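Local structure of nucleoporin nup120 (Schizosaccharomyces pombe, 4GQ2) at residues A[493-496]-A[497-501]; A[590-593]-A[594-598]; A[869-872]-A[873-876]; A[886-889]-A[890-894]. The protein serves as a structural component of the nuclear pore complex, whose components can also dock transiently associated nuclear transport factors. All coordinates share one frame; numbering follows the deposited sequence.

Contact 1. Residues A[493-496]-A[497-501]; sequences YEYK and RLLYN
The carboxylate of E494 lies beside the guanidinium of R497, both side chains pointing the same way. The pair sits on the first turns of helix 492-515, an alpha-helix in the beta-propeller family region, and is an i to i+3 salt bridge. R497 grips side-on, with NE and NH2 both directed at one oxygen. NE lies 2.6 Å from E494 OE2, and NH2 lies 2.8 Å from the same OE2. That oxygen is met on its syn side, and it falls in the guanidinium plane although the two flat groups are turned 42° apart. A bend at chi3 of R497 (67°) swings NE back to the acid. An alanine in place of E494 would remove both carboxylate oxygens and is likely to leave the guanidinium free to turn, without its partner in this helix. The acid also borders L498, whose CG is 3.5 Å from E494 OE1. On another side of the helix, Y495 and L499 make an apolar contact, while K496 NZ bonds to the backbone of another protein's chain. The helix bond beneath this pair runs from L499 N to Y495 O at 2.8 Å, with an N-H...O angle of 168°.

Contact 2. Residues A[590-593]-A[594-598]; sequences FSTL and SEIRY
The carbonyl oxygen T592 O takes two backbone N-H groups. I596 N binds it at 2.9 Å, lying in the carbonyl plane. E595 N adds a weak bond to T592 O at 3.1 Å, bent to 121° at the hydrogen, and also bonds to S591 O. L593 O receives R597 N at 2.9 Å, and the side chain of R597 begins close to the same oxygen, its CG 3.3 Å from L593 O. The R597 chain then runs extended from CG to NE. Its guanidinium has L593 CD1 over one face, 4.2 Å from NH2. The charged end continues past L593 to a salt bridge with E694. The T592 methyl leans toward I596, with CG2 3.8 Å from I596 CD1. With chi1 of T592 at -59°, the methyl and not the hydroxyl is the branch that meets I596. I596 packs on F619 and H623 of helix 612-624 and on F698 of helix 672-703. S594 OG bonds to S415 and S416. The repeated i to i+4 backbone bonds and side-chain contacts are those of an alpha-helix, here the first turns of helix 590-605, which packs against helices 612-624 and 672-703 and against loop residues N413, S415 and S416.

Contact 3. Residues A[869-872]-A[873-876]; sequences VLYS and HTSQ
T874 sets its hydroxyl against Y871 in the tighter half of this turn. T874 OG1 lies 3.6 Å from Y871 CA and 3.7 Å from Y871 CD1. It comes to the edge of the tyrosine ring, near the ring plane, and the two side chains lie side by side, pointing the same way. The chi1 of T874 (-38°) turns OG1 to the tyrosine side. The tyrosine packs on P840 and I841 of helix 840-852. S872 is buried next to this pair and touches F883, A887 and L895. Its OG sits between the backbone N and the carbonyl carbon (chi1 64°). From there it reaches over one face of the H873 imidazole, 3.6 Å above the plane and toward the rim. S872 OG is 3.7 Å from both H873 CD2 and H873 NE2.

H873 is on the solvent side. It is exposed although its ring stacks on that of H892, in contrast to buried S872. The chain here is irregular, part of the loop between helices 856-864 and 881-889 in the HEAT-repeat family region. Q884 NE2 bonds to both Y871 O and T874 O, tying the two halves of the turn to helix 881-889. S872 OG bonds to H892 ND1. Between the two segments themselves only packing is found; the polar bonds that probably fix the turn come from Q884 and H892.

Contact 4. Residues A[886-889]-A[890-894]; sequences IAEK and YHHQN
H891 and H892 both have positive phi (55° and 46°), although neither is glycine, and both bond back to the helix they follow. H892 N reaches A887 O at 2.7 Å. H891 N binds E888 O at 3.1 Å, but from above the carbonyl plane rather than on a lone pair. The H892 imidazole folds back over the last turn, with A887 O and E888 N over one of its faces. H892 NE2 comes 3.6 Å from E888 CA. This is a Schellman motif, with H891 as the C-prime residue, and it ends helix 881-889. Y890 is the first residue to leave helical geometry. K889 CG lies over one face of the Y890 ring in a CH-pi contact, 4.0 Å from the ring centroid, while I886 CG2 touches its rim, 3.9 Å from Y890 CD2. The Y890 ring also packs on L934 and A937 of helix 932-949. A serine in place of Y890 would remove the ring and would probably open a gap between I886 and helix 932-949, leaving K889 without its aromatic face. Y890 N closes the preceding turn by bonding to I886 O at 3.2 Å.

The four contacts follow one another along the chain from contact 1 to contact 4. Contact 1, on helix 492-515, and contact 2, on helix 590-605, have centres about 21 Å apart. Their nearest atoms are about 8 Å apart, so they do not touch, but F408 packs with both Y500 and F590. Each also reaches a chain of another protein, through K496 and Y598. Contacts 3 and 4 lie in the HEAT-repeat family region, with centres about 12 Å apart. They touch: contact 3 lies in the loop before helix 881-889, contact 4 at that helix's end and the loop after it. Contacts 1 and 4 are about 63 Å apart, centre to centre, in different family regions.

Contact 1. Residues A[493-496]-A[497-501]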
loop_
_atom_site.group_PDB
_atom_site.type_symbol
_atom_site.label_atom_id
_atom_site.label_comp_id
_atom_site.label_asym_id
_atom_site.label_seq_id
_atom_site.Cartn_x
_atom_site.Cartn_y
_atom_site.Cartn_z
ATOM N N TYR A 493 -17.019 1.995 24.666
ATOM C CA TYR A 493 -17.266 3.262 23.995
ATOM C C TYR A 493 -16.187 4.302 24.303
ATOM O O TYR A 493 -15.688 4.961 23.385
ATOM C CB TYR A 493 -18.655 3.792 24.372
ATOM C CG TYR A 493 -19.108 5.028 23.617
ATOM C CD1 TYR A 493 -18.583 6.289 23.915
ATOM C CD2 TYR A 493 -20.082 4.942 22.622
ATOM C CE1 TYR A 493 -18.999 7.422 23.232
ATOM C CE2 TYR A 493 -20.506 6.071 21.934
ATOM C CZ TYR A 493 -19.961 7.307 22.245
ATOM O OH TYR A 493 -20.376 8.430 21.569
ATOM N N GLU A 494 -15.837 4.456 25.580
ATOM C CA GLU A 494 -14.805 5.417 25.993
ATOM C C GLU A 494 -13.421 5.039 25.497
ATOM O O GLU A 494 -12.603 5.912 25.181
ATOM C CB GLU A 494 -14.740 5.570 27.517
ATOM C CG GLU A 494 -15.258 6.898 28.043
ATOM C CD GLU A 494 -14.510 8.102 27.496
ATOM O OE1 GLU A 494 -13.309 8.267 27.785
ATOM O OE2 GLU A 494 -15.144 8.903 26.783
ATOM N N TYR A 495 -13.141 3.740 25.478
ATOM C CA TYR A 495 -11.869 3.266 24.961
ATOM C C TYR A 495 -11.707 3.690 23.498
ATOM O O TYR A 495 -10.690 4.284 23.129
ATOM C CB TYR A 495 -11.742 1.749 25.105
ATOM C CG TYR A 495 -10.436 1.226 24.562
ATOM C CD1 TYR A 495 -9.237 1.475 25.228
ATOM C CD2 TYR A 495 -10.392 0.503 23.371
ATOM C CE1 TYR A 495 -8.033 1.012 24.729
ATOM C CE2 TYR A 495 -9.189 0.033 22.867
ATOM C CZ TYR A 495 -8.016 0.291 23.551
ATOM O OH TYR A 495 -6.820 -0.174 23.065
ATOM N N LYS A 496 -12.731 3.407 22.691
ATOM C CA LYS A 496 -12.742 3.774 21.278
ATOM C C LYS A 496 -12.447 5.254 21.092
ATOM O O LYS A 496 -11.552 5.616 20.328
ATOM C CB LYS A 496 -14.071 3.393 20.622
ATOM C CG LYS A 496 -14.283 1.888 20.516
ATOM C CD LYS A 496 -15.663 1.562 19.968
ATOM C CE LYS A 496 -15.992 0.085 20.106
ATOM N NZ LYS A 496 -15.166 -0.781 19.213
ATOM N N ARG A 497 -13.164 6.104 21.823
ATOM C CA ARG A 497 -13.002 7.554 21.703
ATOM C C ARG A 497 -11.580 8.006 22.059
ATOM O O ARG A 497 -10.971 8.806 21.328
ATOM C CB ARG A 497 -14.050 8.286 22.557
ATOM C CG ARG A 497 -14.102 9.795 22.348
ATOM C CD ARG A 497 -15.073 10.473 23.316
ATOM N NE ARG A 497 -14.624 10.391 24.709
ATOM C CZ ARG A 497 -13.759 11.227 25.283
ATOM N NH1 ARG A 497 -13.235 12.246 24.603
ATOM N NH2 ARG A 497 -13.416 11.044 26.549
ATOM N N LEU A 498 -11.042 7.485 23.164
ATOM C CA LEU A 498 -9.693 7.868 23.592
ATOM C C LEU A 498 -8.619 7.341 22.630
ATOM O O LEU A 498 -7.656 8.044 22.331
ATOM C CB LEU A 498 -9.409 7.408 25.030
ATOM C CG LEU A 498 -10.205 8.016 26.195
ATOM C CD1 LEU A 498 -9.899 7.245 27.469
ATOM C CD2 LEU A 498 -9.910 9.497 26.394
ATOM N N LEU A 499 -8.789 6.111 22.146
ATOM C CA LEU A 499 -7.885 5.551 21.137
ATOM C C LEU A 499 -7.887 6.415 19.866
ATOM O O LEU A 499 -6.827 6.727 19.321
ATOM C CB LEU A 499 -8.251 4.092 20.815
ATOM C CG LEU A 499 -7.366 3.266 19.863
ATOM C CD1 LEU A 499 -5.956 3.064 20.400
ATOM C CD2 LEU A 499 -8.001 1.914 19.564
ATOM N N TYR A 500 -9.078 6.813 19.421
ATOM C CA TYR A 500 -9.235 7.650 18.228
ATOM C C TYR A 500 -8.473 8.960 18.392
ATOM O O TYR A 500 -7.722 9.370 17.495
ATOM C CB TYR A 500 -10.724 7.934 17.952
ATOM C CG TYR A 500 -10.981 8.727 16.684
ATOM C CD1 TYR A 500 -10.800 10.111 16.650
ATOM C CD2 TYR A 500 -11.386 8.089 15.515
ATOM C CE1 TYR A 500 -11.011 10.834 15.487
ATOM C CE2 TYR A 500 -11.614 8.804 14.351
ATOM C CZ TYR A 500 -11.430 10.175 14.342
ATOM O OH TYR A 500 -11.649 10.875 13.178
ATOM N N ASN A 501 -8.661 9.607 19.542
ATOM C CA ASN A 501 -8.046 10.910 19.819
ATOM C C ASN A 501 -6.527 10.855 19.910
ATOM O O ASN A 501 -5.838 11.789 19.487
ATOM C CB ASN A 501 -8.625 11.530 21.100
ATOM C CG ASN A 501 -10.094 11.904 20.966
ATOM O OD1 ASN A 501 -10.648 11.971 19.862
ATOM N ND2 ASN A 501 -10.732 12.157 22.095
#

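Contact 2. Residues A[590-593]-A[594-598]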
loop_
_atom_site.group_PDB
_atom_site.type_symbol
_atom_site.label_atom_id
_atom_site.label_comp_id
_atom_site.label_asym_id
_atom_site.label_seq_id
_atom_site.Cartn_x
_atom_site.Cartn_y
_atom_site.Cartn_z
ATOM N N PHE A 590 -17.994 8.382 5.287
ATOM C CA PHE A 590 -16.901 7.413 5.230
ATOM C C PHE A 590 -17.389 6.002 5.553
ATOM O O PHE A 590 -17.029 5.041 4.874
ATOM C CB PHE A 590 -15.775 7.804 6.198
ATOM C CG PHE A 590 -14.672 6.779 6.292
ATOM C CD1 PHE A 590 -14.757 5.723 7.194
ATOM C CD2 PHE A 590 -13.554 6.860 5.461
ATOM C CE1 PHE A 590 -13.752 4.769 7.270
ATOM C CE2 PHE A 590 -12.543 5.910 5.536
ATOM C CZ PHE A 590 -12.642 4.861 6.443
ATOM N N SER A 591 -18.210 5.899 6.593
ATOM C CA SER A 591 -18.726 4.625 7.078
ATOM C C SER A 591 -19.672 3.964 6.068
ATOM O O SER A 591 -19.617 2.754 5.862
ATOM C CB SER A 591 -19.412 4.836 8.435
ATOM O OG SER A 591 -20.236 3.737 8.789
ATOM N N THR A 592 -20.534 4.763 5.445
ATOM C CA THR A 592 -21.436 4.266 4.409
ATOM C C THR A 592 -20.639 3.840 3.178
ATOM O O THR A 592 -20.905 2.786 2.603
ATOM C CB THR A 592 -22.508 5.317 4.019
ATOM O OG1 THR A 592 -23.288 5.670 5.172
ATOM C CG2 THR A 592 -23.441 4.777 2.950
ATOM N N LEU A 593 -19.659 4.656 2.791
ATOM C CA LEU A 593 -18.807 4.365 1.632
ATOM C C LEU A 593 -18.076 3.051 1.796
ATOM O O LEU A 593 -17.914 2.284 0.840
ATOM C CB LEU A 593 -17.779 5.475 1.414
ATOM C CG LEU A 593 -18.265 6.700 0.642
ATOM C CD1 LEU A 593 -17.124 7.687 0.417
ATOM C CD2 LEU A 593 -18.884 6.276 -0.686
ATOM N N SER A 594 -17.643 2.797 3.027
ATOM C CA SER A 594 -16.883 1.606 3.347
ATOM C C SER A 594 -17.767 0.372 3.187
ATOM O O SER A 594 -17.299 -0.688 2.753
ATOM C CB SER A 594 -16.310 1.728 4.759
ATOM O OG SER A 594 -15.624 0.556 5.133
ATOM N N GLU A 595 -19.049 0.524 3.509
ATOM C CA GLU A 595 -20.015 -0.566 3.362
ATOM C C GLU A 595 -20.364 -0.794 1.892
ATOM O O GLU A 595 -20.546 -1.937 1.453
ATOM C CB GLU A 595 -21.282 -0.289 4.180
ATOM C CG GLU A 595 -21.042 -0.287 5.684
ATOM C CD GLU A 595 -22.317 -0.183 6.500
ATOM O OE1 GLU A 595 -22.845 0.943 6.648
ATOM O OE2 GLU A 595 -22.773 -1.227 7.019
ATOM N N ILE A 596 -20.448 0.306 1.141
ATOM C CA ILE A 596 -20.755 0.266 -0.281
ATOM C C ILE A 596 -19.649 -0.456 -1.067
ATOM O O ILE A 596 -19.932 -1.308 -1.929
ATOM C CB ILE A 596 -21.022 1.685 -0.818
ATOM C CG1 ILE A 596 -22.434 2.122 -0.423
ATOM C CG2 ILE A 596 -20.850 1.748 -2.327
ATOM C CD1 ILE A 596 -22.712 3.602 -0.626
ATOM N N ARG A 597 -18.397 -0.145 -0.747
ATOM C CA ARG A 597 -17.274 -0.759 -1.444
ATOM C C ARG A 597 -17.152 -2.254 -1.141
ATOM O O ARG A 597 -16.762 -3.039 -2.005
ATOM C CB ARG A 597 -15.986 0.003 -1.155
ATOM C CG ARG A 597 -16.056 1.426 -1.690
ATOM C CD ARG A 597 -14.837 2.268 -1.334
ATOM N NE ARG A 597 -14.939 3.552 -2.020
ATOM C CZ ARG A 597 -14.408 4.694 -1.601
ATOM N NH1 ARG A 597 -13.708 4.742 -0.482
ATOM N NH2 ARG A 597 -14.585 5.799 -2.312
ATOM N N TYR A 598 -17.531 -2.641 0.072
ATOM C CA TYR A 598 -17.624 -4.048 0.443
ATOM C C TYR A 598 -18.721 -4.772 -0.347
ATOM O O TYR A 598 -18.522 -5.894 -0.781
ATOM C CB TYR A 598 -17.868 -4.188 1.955
ATOM C CG TYR A 598 -18.152 -5.610 2.383
ATOM C CD1 TYR A 598 -19.437 -6.143 2.278
ATOM C CD2 TYR A 598 -17.130 -6.434 2.879
ATOM C CE1 TYR A 598 -19.706 -7.451 2.656
ATOM C CE2 TYR A 598 -17.391 -7.743 3.265
ATOM C CZ TYR A 598 -18.677 -8.243 3.153
ATOM O OH TYR A 598 -18.945 -9.534 3.536
#

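Contact 3. Residues A[869-872]-A[873-876]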
loop_
_atom_site.group_PDB
_atom_site.type_symbol
_atom_site.label_atom_id
_atom_site.label_comp_id
_atom_site.label_asym_id
_atom_site.label_seq_id
_atom_site.Cartn_x
_atom_site.Cartn_y
_atom_site.Cartn_z
ATOM N N VAL A 869 -6.629 -27.531 -20.175
ATOM C CA VAL A 869 -6.781 -28.252 -21.452
ATOM C C VAL A 869 -6.763 -27.348 -22.698
ATOM O O VAL A 869 -6.269 -27.747 -23.754
ATOM C CB VAL A 869 -8.015 -29.192 -21.407
ATOM C CG1 VAL A 869 -8.672 -29.354 -22.770
ATOM C CG2 VAL A 869 -7.615 -30.540 -20.835
ATOM N N LEU A 870 -7.270 -26.127 -22.562
ATOM C CA LEU A 870 -7.322 -25.189 -23.681
ATOM C C LEU A 870 -6.119 -24.244 -23.748
ATOM O O LEU A 870 -6.102 -23.320 -24.558
ATOM C CB LEU A 870 -8.638 -24.394 -23.657
ATOM C CG LEU A 870 -9.929 -25.226 -23.706
ATOM C CD1 LEU A 870 -11.166 -24.381 -23.414
ATOM C CD2 LEU A 870 -10.065 -25.963 -25.034
ATOM N N TYR A 871 -5.100 -24.499 -22.932
ATOM C CA TYR A 871 -4.005 -23.541 -22.750
ATOM C C TYR A 871 -2.600 -24.132 -22.929
ATOM O O TYR A 871 -1.617 -23.600 -22.413
ATOM C CB TYR A 871 -4.168 -22.805 -21.398
ATOM C CG TYR A 871 -5.530 -22.154 -21.257
ATOM C CD1 TYR A 871 -5.761 -20.872 -21.743
ATOM C CD2 TYR A 871 -6.602 -22.844 -20.694
ATOM C CE1 TYR A 871 -7.015 -20.280 -21.648
ATOM C CE2 TYR A 871 -7.859 -22.264 -20.599
ATOM C CZ TYR A 871 -8.061 -20.982 -21.075
ATOM O OH TYR A 871 -9.308 -20.399 -20.981
ATOM N N SER A 872 -2.501 -25.208 -23.705
ATOM C CA SER A 872 -1.206 -25.844 -23.990
ATOM C C SER A 872 -0.349 -25.085 -25.016
ATOM O O SER A 872 0.821 -25.420 -25.218
ATOM C CB SER A 872 -1.401 -27.298 -24.427
ATOM O OG SER A 872 -2.119 -27.382 -25.647
ATOM N N HIS A 873 -0.921 -24.058 -25.642
ATOM C CA HIS A 873 -0.201 -23.263 -26.649
ATOM C C HIS A 873 0.108 -21.853 -26.218
ATOM O O HIS A 873 1.062 -21.247 -26.715
ATOM C CB HIS A 873 -0.964 -23.251 -27.974
ATOM C CG HIS A 873 -1.191 -24.629 -28.562
ATOM N ND1 HIS A 873 -0.187 -25.381 -29.063
ATOM C CD2 HIS A 873 -2.358 -25.381 -28.714
ATOM C CE1 HIS A 873 -0.685 -26.552 -29.512
ATOM N NE2 HIS A 873 -2.012 -26.551 -29.297
ATOM N N THR A 874 -0.689 -21.333 -25.284
ATOM C CA THR A 874 -0.631 -19.929 -24.845
ATOM C C THR A 874 0.758 -19.480 -24.378
ATOM O O THR A 874 1.389 -20.126 -23.532
ATOM C CB THR A 874 -1.658 -19.658 -23.725
ATOM O OG1 THR A 874 -2.861 -20.389 -23.990
ATOM C CG2 THR A 874 -1.978 -18.169 -23.621
ATOM N N SER A 875 1.214 -18.355 -24.928
ATOM C CA SER A 875 2.578 -17.876 -24.711
ATOM C C SER A 875 2.742 -16.915 -23.532
ATOM O O SER A 875 3.810 -16.869 -22.915
ATOM C CB SER A 875 3.103 -17.210 -25.983
ATOM O OG SER A 875 2.294 -16.101 -26.334
ATOM N N GLN A 876 1.678 -16.173 -23.223
ATOM C CA GLN A 876 1.747 -14.996 -22.343
ATOM C C GLN A 876 2.117 -15.244 -20.874
ATOM O O GLN A 876 2.744 -14.377 -20.231
ATOM C CB GLN A 876 0.434 -14.208 -22.408
ATOM C CG GLN A 876 0.596 -12.752 -21.998
ATOM C CD GLN A 876 -0.719 -12.053 -21.714
ATOM O OE1 GLN A 876 -1.002 -11.685 -20.573
ATOM N NE2 GLN A 876 -1.524 -11.854 -22.752
#

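Contact 4. Residues A[886-889]-A[890-894]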
loop_
_atom_site.group_PDB
_atom_site.type_symbol
_atom_site.label_atom_id
_atom_site.label_comp_id
_atom_site.label_asym_id
_atom_site.label_seq_id
_atom_site.Cartn_x
_atom_site.Cartn_y
_atom_site.Cartn_z
ATOM N N ILE A 886 5.045 -30.661 -20.772
ATOM C CA ILE A 886 4.416 -31.974 -20.769
ATOM C C ILE A 886 3.478 -32.126 -21.971
ATOM O O ILE A 886 3.484 -33.163 -22.634
ATOM C CB ILE A 886 3.689 -32.241 -19.430
ATOM C CG1 ILE A 886 4.724 -32.454 -18.310
ATOM C CG2 ILE A 886 2.752 -33.443 -19.535
ATOM C CD1 ILE A 886 4.161 -32.393 -16.901
ATOM N N ALA A 887 2.700 -31.083 -22.266
ATOM C CA ALA A 887 1.775 -31.109 -23.395
ATOM C C ALA A 887 2.504 -31.295 -24.726
ATOM O O ALA A 887 2.049 -32.057 -25.586
ATOM C CB ALA A 887 0.937 -29.846 -23.427
ATOM N N GLU A 888 3.628 -30.597 -24.885
ATOM C CA GLU A 888 4.444 -30.695 -26.090
ATOM C C GLU A 888 5.090 -32.075 -26.210
ATOM O O GLU A 888 5.104 -32.668 -27.293
ATOM C CB GLU A 888 5.522 -29.612 -26.118
ATOM C CG GLU A 888 6.095 -29.380 -27.510
ATOM C CD GLU A 888 7.492 -28.789 -27.499
ATOM O OE1 GLU A 888 7.984 -28.409 -26.413
ATOM O OE2 GLU A 888 8.102 -28.705 -28.588
ATOM N N LYS A 889 5.617 -32.577 -25.094
ATOM C CA LYS A 889 6.231 -33.903 -25.050
ATOM C C LYS A 889 5.278 -34.983 -25.572
ATOM O O LYS A 889 5.695 -35.902 -26.273
ATOM C CB LYS A 889 6.697 -34.233 -23.628
ATOM C CG LYS A 889 7.668 -35.399 -23.548
ATOM C CD LYS A 889 8.219 -35.587 -22.145
ATOM C CE LYS A 889 9.240 -34.518 -21.792
ATOM N NZ LYS A 889 9.644 -34.608 -20.363
ATOM N N TYR A 890 3.995 -34.840 -25.259
ATOM C CA TYR A 890 2.992 -35.828 -25.658
ATOM C C TYR A 890 2.053 -35.346 -26.774
ATOM O O TYR A 890 0.881 -35.736 -26.842
ATOM C CB TYR A 890 2.277 -36.376 -24.415
ATOM C CG TYR A 890 3.292 -36.836 -23.373
ATOM C CD1 TYR A 890 4.236 -37.821 -23.684
ATOM C CD2 TYR A 890 3.339 -36.265 -22.102
ATOM C CE1 TYR A 890 5.185 -38.231 -22.760
ATOM C CE2 TYR A 890 4.283 -36.673 -21.166
ATOM C CZ TYR A 890 5.201 -37.659 -21.500
ATOM O OH TYR A 890 6.141 -38.078 -20.582
ATOM N N HIS A 891 2.600 -34.491 -27.645
ATOM C CA HIS A 891 1.960 -34.053 -28.903
ATOM C C HIS A 891 0.587 -33.462 -28.736
ATOM O O HIS A 891 -0.319 -33.735 -29.533
ATOM C CB HIS A 891 1.929 -35.200 -29.917
ATOM C CG HIS A 891 3.131 -36.109 -29.837
ATOM N ND1 HIS A 891 4.330 -35.770 -30.347
ATOM C CD2 HIS A 891 3.291 -37.365 -29.257
ATOM C CE1 HIS A 891 5.211 -36.763 -30.115
ATOM N NE2 HIS A 891 4.574 -37.738 -29.448
ATOM N N HIS A 892 0.422 -32.655 -27.688
ATOM C CA HIS A 892 -0.846 -31.978 -27.397
ATOM C C HIS A 892 -2.047 -32.883 -27.513
ATOM O O HIS A 892 -3.114 -32.488 -27.995
ATOM C CB HIS A 892 -0.979 -30.706 -28.232
ATOM C CG HIS A 892 0.161 -29.737 -28.027
ATOM N ND1 HIS A 892 0.052 -28.644 -27.253
ATOM C CD2 HIS A 892 1.472 -29.758 -28.497
ATOM C CE1 HIS A 892 1.225 -27.984 -27.242
ATOM N NE2 HIS A 892 2.094 -28.668 -28.003
ATOM N N GLN A 893 -1.865 -34.114 -27.038
ATOM C CA GLN A 893 -2.905 -35.131 -27.021
ATOM C C GLN A 893 -3.060 -35.591 -25.585
ATOM O O GLN A 893 -2.105 -35.508 -24.800
ATOM C CB GLN A 893 -2.466 -36.325 -27.866
ATOM C CG GLN A 893 -3.500 -36.814 -28.862
ATOM C CD GLN A 893 -3.234 -36.300 -30.263
ATOM O OE1 GLN A 893 -2.957 -37.083 -31.172
ATOM N NE2 GLN A 893 -3.302 -34.981 -30.445
ATOM N N ASN A 894 -4.252 -36.088 -25.251
ATOM C CA ASN A 894 -4.575 -36.529 -23.891
ATOM C C ASN A 894 -4.282 -35.418 -22.893
ATOM O O ASN A 894 -3.517 -35.595 -21.939
ATOM C CB ASN A 894 -3.784 -37.787 -23.517
ATOM C CG ASN A 894 -4.249 -39.025 -24.259
ATOM O OD1 ASN A 894 -5.440 -39.330 -24.302
ATOM N ND2 ASN A 894 -3.299 -39.766 -24.816
#